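Local coordinates for probable host range protein 2-3 (Myxoma virus, PDB 5CZ3) that probably acts as a host-range factor of the poxvirus C7 family, supporting multiplication of the virus in different cell types, at residues D12-L15 and V20-K23; F49-E54 and A101-D106; R125-L130 and I139-S144. All coordinates share one frame; numbering follows the deposited sequence.

Contact 1: residues D12-L15 and V20-K23; sequences DVFL and VSIK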
loop_
_atom_site.group_PDB
_atom_site.type_symbol
_atom_site.label_atom_id
_atom_site.label_comp_id
_atom_site.label_asym_id
_atom_site.label_seq_id
_atom_site.Cartn_x
_atom_site.Cartn_y
_atom_site.Cartn_z
ATOM N N ASP A 12 5.779 1.219 -2.557
ATOM C CA ASP A 12 6.040 0.084 -1.682
ATOM C C ASP A 12 5.248 0.232 -0.388
ATOM O O ASP A 12 5.108 1.334 0.143
ATOM C CB ASP A 12 7.532 -0.039 -1.367
ATOM C CG ASP A 12 8.364 -0.380 -2.587
ATOM O OD1 ASP A 12 7.826 -0.988 -3.537
ATOM O OD2 ASP A 12 9.567 -0.041 -2.585
ATOM N N VAL A 13 4.725 -0.882 0.115
ATOM C CA VAL A 13 3.976 -0.877 1.365
ATOM C C VAL A 13 4.622 -1.821 2.371
ATOM O O VAL A 13 4.808 -3.005 2.090
ATOM C CB VAL A 13 2.509 -1.283 1.148
ATOM C CG1 VAL A 13 1.765 -1.321 2.476
ATOM C CG2 VAL A 13 1.834 -0.325 0.179
ATOM N N PHE A 14 4.966 -1.293 3.541
ATOM C CA PHE A 14 5.658 -2.077 4.557
ATOM C C PHE A 14 4.825 -2.251 5.822
ATOM O O PHE A 14 4.318 -1.279 6.381
ATOM C CB PHE A 14 6.996 -1.424 4.911
ATOM C CG PHE A 14 7.907 -1.223 3.733
ATOM C CD1 PHE A 14 8.779 -2.223 3.336
ATOM C CD2 PHE A 14 7.893 -0.032 3.023
ATOM C CE1 PHE A 14 9.619 -2.040 2.252
ATOM C CE2 PHE A 14 8.732 0.156 1.939
ATOM C CZ PHE A 14 9.596 -0.849 1.553
ATOM N N LEU A 15 4.687 -3.496 6.267
ATOM C CA LEU A 15 4.046 -3.789 7.545
ATOM C C LEU A 15 5.131 -4.019 8.591
ATOM O O LEU A 15 5.757 -5.080 8.632
ATOM C CB LEU A 15 3.120 -5.003 7.437
ATOM C CG LEU A 15 1.721 -4.756 6.855
ATOM C CD1 LEU A 15 1.774 -4.435 5.367
ATOM C CD2 LEU A 15 0.803 -5.945 7.117
ATOM N N VAL A 20 7.064 -7.416 7.000
ATOM C CA VAL A 20 6.700 -7.847 5.656
ATOM C C VAL A 20 6.788 -6.692 4.662
ATOM O O VAL A 20 6.295 -5.594 4.929
ATOM C CB VAL A 20 5.274 -8.441 5.629
ATOM C CG1 VAL A 20 4.802 -8.653 4.198
ATOM C CG2 VAL A 20 5.225 -9.744 6.415
ATOM N N SER A 21 7.422 -6.941 3.520
ATOM C CA SER A 21 7.538 -5.935 2.473
ATOM C C SER A 21 6.650 -6.269 1.280
ATOM O O SER A 21 6.934 -7.201 0.527
ATOM C CB SER A 21 8.991 -5.800 2.008
ATOM O OG SER A 21 9.821 -5.290 3.036
ATOM N N ILE A 22 5.571 -5.511 1.115
ATOM C CA ILE A 22 4.741 -5.624 -0.074
ATOM C C ILE A 22 5.230 -4.605 -1.095
ATOM O O ILE A 22 4.872 -3.429 -1.029
ATOM C CB ILE A 22 3.252 -5.390 0.232
ATOM C CG1 ILE A 22 2.806 -6.255 1.411
ATOM C CG2 ILE A 22 2.407 -5.692 -0.991
ATOM C CD1 ILE A 22 1.391 -5.977 1.867
ATOM N N LYS A 23 6.053 -5.058 -2.035
ATOM C CA LYS A 23 6.764 -4.146 -2.923
ATOM C C LYS A 23 6.133 -4.037 -4.307
ATOM O O LYS A 23 5.474 -4.968 -4.779
ATOM C CB LYS A 23 8.225 -4.580 -3.050
ATOM C CG LYS A 23 8.913 -4.783 -1.711
ATOM C CD LYS A 23 10.420 -4.672 -1.836
ATOM C CE LYS A 23 10.845 -3.226 -2.013
ATOM N NZ LYS A 23 12.326 -3.085 -2.045
#
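Val-13 faces Ile-22 as an antiparallel hydrogen-bonded pair, and Leu-15 faces Val-20 in the same way. Four backbone bonds result: Val-13 N to Ile-22 O and Ile-22 N to Val-13 O, both 2.8 Å, then Leu-15 N to Val-20 O at 3.0 Å and Val-20 N to Leu-15 O at 3.1 Å. With segment axes at 165°, strands 10-15 and 20-23 are the two arms of a beta hairpin.

The apolar side chains of these pairs share one face of the sheet, where Leu-15 CD1 meets Ile-22 CD1 at 3.8 Å. Leu-15 also touches Val-120 and Ile-22 touches Phe-118, both on strand 117-121 of the other sheet.

On the reverse face, Ser-21 OG lies in the plane of the Phe-14 ring, 3.3 Å from its edge atom CD1, and is hydrogen-bonded to Phe-142 O.

Charge plays a looser part. The Lys-23 chain bends at chi3 (74°), bringing CE to 3.5 Å from Asp-12 OD2, while NZ stays at 4.1 Å from that OD2, beyond a salt bridge. Asp-12 pairs instead with Arg-150 and Lys-23 with Asp-147, so the strands are joined mainly by the backbone ladder and apolar packing, to which the nearby charges probably add little.

Contact 2: residues F49-E54 and A101-D106; sequences FILVLE and ARFYSD
The core of a beta-sandwich is crossed here: Phe-49 and Leu-51, from strand 45-54 of the antiparallel sheet, meet Phe-103, from strand 99-104 of the mixed sheet. The backbones are too far apart to pair, with CA of Leu-51 and CA of Phe-103 10.2 Å apart, and no hydrogen bond spans the gap. Side chains alone bridge the layers, and all three that touch are buried.

The two rings form an edge-to-face pair. Phe-103 turns its edge toward the face of Phe-49, with ring centroids 5.6 Å apart and planes inclined at 66°. Its leading atom, Phe-103 CZ, stands 4.1 Å from Phe-49 CG, over the rim of that ring rather than its centre. With chi1 at -68°, CG of Phe-103 lies beside its backbone N and anti to the carbonyl carbon, and the ring reaches across toward the opposite sheet.

Leu-51 comes from the opposite direction and uses the face of the same ring. Phe-103 is thus engaged twice, by its edge with Phe-49 and by a face with Leu-51. Around this trio the core continues: Phe-49 also packs on Leu-15, Ile-37 and Leu-39, and Phe-103 on Cys-35 and Met-68.

The leucine contact is a CH-pi interaction, in which Leu-51 CD2 sits 4.2 Å from the centroid of the Phe-103 ring and 20° off its normal. Displaced toward the rim, this methyl comes within 3.9 Å of Phe-103 CD1, while the second methyl, Leu-51 CD1, approaches Phe-103 CE1 at 4.0 Å.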
loop_
_atom_site.group_PDB
_atom_site.type_symbol
_atom_site.label_atom_id
_atom_site.label_comp_id
_atom_site.label_asym_id
_atom_site.label_seq_id
_atom_site.Cartn_x
_atom_site.Cartn_y
_atom_site.Cartn_z
ATOM N N PHE A 49 1.465 0.620 9.102
ATOM C CA PHE A 49 1.759 0.650 7.674
ATOM C C PHE A 49 2.670 1.822 7.334
ATOM O O PHE A 49 2.398 2.958 7.719
ATOM C CB PHE A 49 0.479 0.759 6.842
ATOM C CG PHE A 49 -0.466 -0.394 7.008
ATOM C CD1 PHE A 49 -1.382 -0.414 8.046
ATOM C CD2 PHE A 49 -0.458 -1.448 6.109
ATOM C CE1 PHE A 49 -2.259 -1.468 8.193
ATOM C CE2 PHE A 49 -1.331 -2.506 6.252
ATOM C CZ PHE A 49 -2.233 -2.516 7.295
ATOM N N ILE A 50 3.749 1.548 6.611
ATOM C CA ILE A 50 4.549 2.617 6.031
ATOM C C ILE A 50 4.509 2.508 4.512
ATOM O O ILE A 50 4.936 1.506 3.938
ATOM C CB ILE A 50 6.006 2.588 6.530
ATOM C CG1 ILE A 50 6.069 3.072 7.978
ATOM C CG2 ILE A 50 6.889 3.467 5.654
ATOM C CD1 ILE A 50 7.469 3.196 8.524
ATOM N N LEU A 51 3.968 3.537 3.869
ATOM C CA LEU A 51 3.857 3.564 2.416
ATOM C C LEU A 51 4.853 4.549 1.829
ATOM O O LEU A 51 4.820 5.739 2.145
ATOM C CB LEU A 51 2.436 3.935 1.976
ATOM C CG LEU A 51 1.264 3.046 2.407
ATOM C CD1 LEU A 51 0.761 3.414 3.796
ATOM C CD2 LEU A 51 0.134 3.125 1.391
ATOM N N VAL A 52 5.742 4.052 0.977
ATOM C CA VAL A 52 6.707 4.913 0.311
ATOM C C VAL A 52 6.282 5.149 -1.132
ATOM O O VAL A 52 6.428 4.274 -1.986
ATOM C CB VAL A 52 8.120 4.316 0.348
ATOM C CG1 VAL A 52 9.102 5.244 -0.351
ATOM C CG2 VAL A 52 8.547 4.059 1.789
ATOM N N LEU A 53 5.749 6.337 -1.394
ATOM C CA LEU A 53 5.230 6.678 -2.711
ATOM C C LEU A 53 6.209 7.541 -3.497
ATOM O O LEU A 53 6.736 8.527 -2.981
ATOM C CB LEU A 53 3.888 7.402 -2.579
ATOM C CG LEU A 53 3.243 7.909 -3.871
ATOM C CD1 LEU A 53 2.839 6.745 -4.764
ATOM C CD2 LEU A 53 2.044 8.797 -3.565
ATOM N N GLU A 54 6.450 7.160 -4.747
ATOM C CA GLU A 54 7.307 7.938 -5.633
ATOM C C GLU A 54 6.552 8.305 -6.903
ATOM O O GLU A 54 6.634 7.593 -7.906
ATOM C CB GLU A 54 8.578 7.161 -5.973
ATOM C CG GLU A 54 9.422 6.813 -4.764
ATOM C CD GLU A 54 10.510 5.810 -5.083
ATOM O OE1 GLU A 54 11.059 5.865 -6.203
ATOM O OE2 GLU A 54 10.812 4.965 -4.215
ATOM N N ALA A 101 -8.223 -3.946 4.794
ATOM C CA ALA A 101 -7.701 -2.600 4.612
ATOM C C ALA A 101 -7.632 -2.247 3.131
ATOM O O ALA A 101 -6.959 -2.922 2.352
ATOM C CB ALA A 101 -6.332 -2.470 5.257
ATOM N N ARG A 102 -8.338 -1.188 2.748
ATOM C CA ARG A 102 -8.349 -0.743 1.362
ATOM C C ARG A 102 -7.664 0.605 1.191
ATOM O O ARG A 102 -8.150 1.618 1.687
ATOM C CB ARG A 102 -9.783 -0.651 0.838
ATOM C CG ARG A 102 -10.502 -1.979 0.713
ATOM C CD ARG A 102 -11.741 -1.823 -0.151
ATOM N NE ARG A 102 -12.135 -3.078 -0.783
ATOM C CZ ARG A 102 -13.098 -3.869 -0.328
ATOM N NH1 ARG A 102 -13.770 -3.533 0.764
ATOM N NH2 ARG A 102 -13.393 -4.994 -0.964
ATOM N N PHE A 103 -6.539 0.614 0.485
ATOM C CA PHE A 103 -5.900 1.866 0.100
ATOM C C PHE A 103 -6.345 2.237 -1.308
ATOM O O PHE A 103 -6.535 1.360 -2.150
ATOM C CB PHE A 103 -4.377 1.753 0.178
ATOM C CG PHE A 103 -3.854 1.612 1.577
ATOM C CD1 PHE A 103 -3.633 2.731 2.363
ATOM C CD2 PHE A 103 -3.587 0.362 2.110
ATOM C CE1 PHE A 103 -3.154 2.608 3.653
ATOM C CE2 PHE A 103 -3.108 0.230 3.400
ATOM C CZ PHE A 103 -2.891 1.355 4.172
ATOM N N TYR A 104 -6.522 3.530 -1.561
ATOM C CA TYR A 104 -7.023 3.978 -2.857
ATOM C C TYR A 104 -6.755 5.454 -3.121
ATOM O O TYR A 104 -6.728 6.271 -2.201
ATOM C CB TYR A 104 -8.527 3.705 -2.967
ATOM C CG TYR A 104 -9.370 4.403 -1.919
ATOM C CD1 TYR A 104 -9.529 3.860 -0.651
ATOM C CD2 TYR A 104 -10.018 5.599 -2.204
ATOM C CE1 TYR A 104 -10.301 4.492 0.309
ATOM C CE2 TYR A 104 -10.792 6.239 -1.251
ATOM C CZ TYR A 104 -10.930 5.680 0.002
ATOM O OH TYR A 104 -11.699 6.310 0.954
ATOM N N SER A 105 -6.560 5.783 -4.393
ATOM C CA SER A 105 -6.409 7.166 -4.823
ATOM C C SER A 105 -7.652 7.617 -5.578
ATOM O O SER A 105 -7.901 8.812 -5.725
ATOM C CB SER A 105 -5.169 7.328 -5.704
ATOM O OG SER A 105 -5.275 6.551 -6.886
ATOM N N ASP A 106 -8.428 6.647 -6.054
ATOM C CA ASP A 106 -9.609 6.936 -6.858
ATOM C C ASP A 106 -10.802 6.074 -6.453
ATOM O O ASP A 106 -10.648 5.060 -5.770
ATOM C CB ASP A 106 -9.299 6.734 -8.343
ATOM C CG ASP A 106 -8.141 7.589 -8.818
ATOM O OD1 ASP A 106 -8.384 8.744 -9.226
ATOM O OD2 ASP A 106 -6.988 7.109 -8.782
#

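Contact 3: residues R125-L130 and I139-S144; sequences RRYYIL and IDPFIS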
loop_
_atom_site.group_PDB
_atom_site.type_symbol
_atom_site.label_atom_id
_atom_site.label_comp_id
_atom_site.label_asym_id
_atom_site.label_seq_id
_atom_site.Cartn_x
_atom_site.Cartn_y
_atom_site.Cartn_z
ATOM N N ARG A 125 2.322 -14.615 10.195
ATOM C CA ARG A 125 3.047 -13.745 9.259
ATOM C C ARG A 125 3.230 -14.407 7.890
ATOM O O ARG A 125 4.182 -14.108 7.170
ATOM N N ARG A 126 2.295 -15.279 7.522
ATOM C CA ARG A 126 2.268 -15.830 6.174
ATOM C C ARG A 126 1.341 -14.993 5.302
ATOM O O ARG A 126 0.406 -14.364 5.799
ATOM C CB ARG A 126 1.832 -17.300 6.172
ATOM N N TYR A 127 1.611 -14.975 4.002
ATOM C CA TYR A 127 0.863 -14.119 3.092
ATOM C C TYR A 127 0.449 -14.834 1.812
ATOM O O TYR A 127 0.690 -16.031 1.646
ATOM C CB TYR A 127 1.684 -12.877 2.745
ATOM C CG TYR A 127 3.093 -13.176 2.284
ATOM C CD1 TYR A 127 3.353 -13.544 0.970
ATOM C CD2 TYR A 127 4.164 -13.084 3.164
ATOM C CE1 TYR A 127 4.640 -13.818 0.544
ATOM C CE2 TYR A 127 5.457 -13.356 2.746
ATOM C CZ TYR A 127 5.688 -13.720 1.435
ATOM O OH TYR A 127 6.970 -13.990 1.014
ATOM N N TYR A 128 -0.170 -14.077 0.914
ATOM C CA TYR A 128 -0.664 -14.608 -0.348
ATOM C C TYR A 128 -1.104 -13.463 -1.253
ATOM O O TYR A 128 -1.827 -12.564 -0.824
ATOM C CB TYR A 128 -1.828 -15.573 -0.106
ATOM C CG TYR A 128 -2.147 -16.485 -1.271
ATOM C CD1 TYR A 128 -1.299 -17.531 -1.613
ATOM C CD2 TYR A 128 -3.305 -16.311 -2.016
ATOM C CE1 TYR A 128 -1.591 -18.370 -2.672
ATOM C CE2 TYR A 128 -3.604 -17.145 -3.075
ATOM C CZ TYR A 128 -2.745 -18.173 -3.398
ATOM O OH TYR A 128 -3.043 -19.003 -4.454
ATOM N N ILE A 129 -0.650 -13.488 -2.499
ATOM C CA ILE A 129 -1.120 -12.524 -3.481
ATOM C C ILE A 129 -2.344 -13.095 -4.181
ATOM O O ILE A 129 -2.215 -13.816 -5.170
ATOM C CB ILE A 129 -0.035 -12.183 -4.522
ATOM C CG1 ILE A 129 1.290 -11.852 -3.830
ATOM C CG2 ILE A 129 -0.489 -11.033 -5.412
ATOM C CD1 ILE A 129 2.401 -11.461 -4.787
ATOM N N LEU A 130 -3.529 -12.798 -3.653
ATOM C CA LEU A 130 -4.776 -13.244 -4.273
ATOM C C LEU A 130 -4.882 -12.720 -5.699
ATOM O O LEU A 130 -5.281 -13.448 -6.608
ATOM C CB LEU A 130 -5.981 -12.801 -3.430
ATOM C CG LEU A 130 -7.460 -13.027 -3.791
ATOM N N ILE A 139 5.980 -9.998 -2.713
ATOM C CA ILE A 139 6.094 -9.847 -1.269
ATOM C C ILE A 139 7.367 -10.478 -0.719
ATOM O O ILE A 139 7.602 -11.673 -0.881
ATOM C CB ILE A 139 4.886 -10.465 -0.544
ATOM C CG1 ILE A 139 3.588 -9.806 -1.012
ATOM C CG2 ILE A 139 5.039 -10.318 0.957
ATOM C CD1 ILE A 139 2.344 -10.408 -0.398
ATOM N N ASP A 140 8.188 -9.659 -0.071
ATOM C CA ASP A 140 9.354 -10.155 0.645
ATOM C C ASP A 140 8.993 -10.389 2.106
ATOM O O ASP A 140 8.467 -9.495 2.768
ATOM C CB ASP A 140 10.524 -9.174 0.539
ATOM C CG ASP A 140 11.183 -9.194 -0.828
ATOM O OD1 ASP A 140 11.165 -10.256 -1.484
ATOM O OD2 ASP A 140 11.724 -8.148 -1.244
ATOM N N PRO A 141 9.277 -11.594 2.619
ATOM C CA PRO A 141 8.976 -11.944 4.013
ATOM C C PRO A 141 9.936 -11.285 5.003
ATOM O O PRO A 141 10.268 -11.873 6.032
ATOM C CB PRO A 141 9.134 -13.464 4.028
ATOM C CG PRO A 141 10.149 -13.735 2.968
ATOM C CD PRO A 141 9.897 -12.715 1.889
ATOM N N PHE A 142 10.368 -10.070 4.688
ATOM C CA PHE A 142 11.312 -9.339 5.518
ATOM C C PHE A 142 11.247 -7.851 5.210
ATOM O O PHE A 142 10.566 -7.429 4.277
ATOM C CB PHE A 142 12.734 -9.857 5.295
ATOM C CG PHE A 142 13.132 -9.933 3.846
ATOM C CD1 PHE A 142 13.534 -8.797 3.159
ATOM C CD2 PHE A 142 13.106 -11.142 3.170
ATOM C CE1 PHE A 142 13.894 -8.864 1.829
ATOM C CE2 PHE A 142 13.469 -11.217 1.839
ATOM C CZ PHE A 142 13.866 -10.076 1.168
ATOM N N ILE A 143 11.959 -7.059 6.003
ATOM C CA ILE A 143 12.147 -5.647 5.702
ATOM C C ILE A 143 13.630 -5.317 5.792
ATOM O O ILE A 143 14.202 -5.284 6.881
ATOM C CB ILE A 143 11.355 -4.737 6.656
ATOM C CG1 ILE A 143 9.858 -5.039 6.567
ATOM C CG2 ILE A 143 11.610 -3.279 6.322
ATOM C CD1 ILE A 143 9.019 -4.235 7.534
ATOM N N SER A 144 14.252 -5.088 4.641
ATOM C CA SER A 144 15.686 -4.827 4.589
ATOM C C SER A 144 16.036 -3.502 5.256
ATOM O O SER A 144 15.204 -2.598 5.335
ATOM C CB SER A 144 16.178 -4.824 3.140
ATOM O OG SER A 144 15.634 -3.730 2.421
#
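One face of the Tyr-127 ring receives Ile-139 CG2, and its edge receives Pro-141. The methyl is centred on the ring: Ile-139 CG2 lies 3.3 Å from the Tyr-127 centroid and only 4° off the ring normal, a CH-pi contact. Pro-141 CB lies in the plane of the ring, 3.9 Å from Tyr-127 CE2. Farther along, Pro-141 CD stands 3.3 Å from Tyr-127 OH.

The tyrosine torsion explains the approach. With chi1 at 51°, CG is held between the backbone N and the carbonyl carbon, and the ring is laid flat over the Ile-139 side chain, the two running past each other in opposite directions. The isoleucine in turn reaches under the ring to a second partner: its CD1 is 3.6 Å from Tyr-127 CD1 and 3.9 Å from Ile-129 CG1.

Strand 126-131 borders the mixed sheet and strand 138-140 the antiparallel one, so the contact joins the two layers of the sandwich along one margin, near the surface. Both isoleucines also touch Phe-118 of strand 117-121. Contacts across this margin are mainly apolar and aromatic; Ile-139, buried between Tyr-127, Ile-129, Val-20 and Phe-118, carries most of them, and the methyl over one face with proline at the edge would restrict the tilt of the tyrosine ring.

Overall arrangement
The three contacts sample one beta-sandwich in different directions. Contact 1 pairs strands within the antiparallel sheet, whereas contacts 2 and 3 span the two sheets, one in the interior and one at the margin. Contact 1 touches both others. Strand 45-54 extends the antiparallel sheet of contact 1 on one flank, with a backbone hydrogen bond from Phe-14 N to Ile-50 O, 2.8 Å, and Leu-15 CD1 packs on Phe-49 CE2 at 3.8 Å. On the other flank, Ser-21 O accepts Asp-140 N at 2.8 Å. The centres of contacts 1 and 2 are about 10 Å apart and those of contacts 1 and 3 about 8 Å. Contacts 2 and 3 do not touch, their nearest atoms being about 8 Å apart.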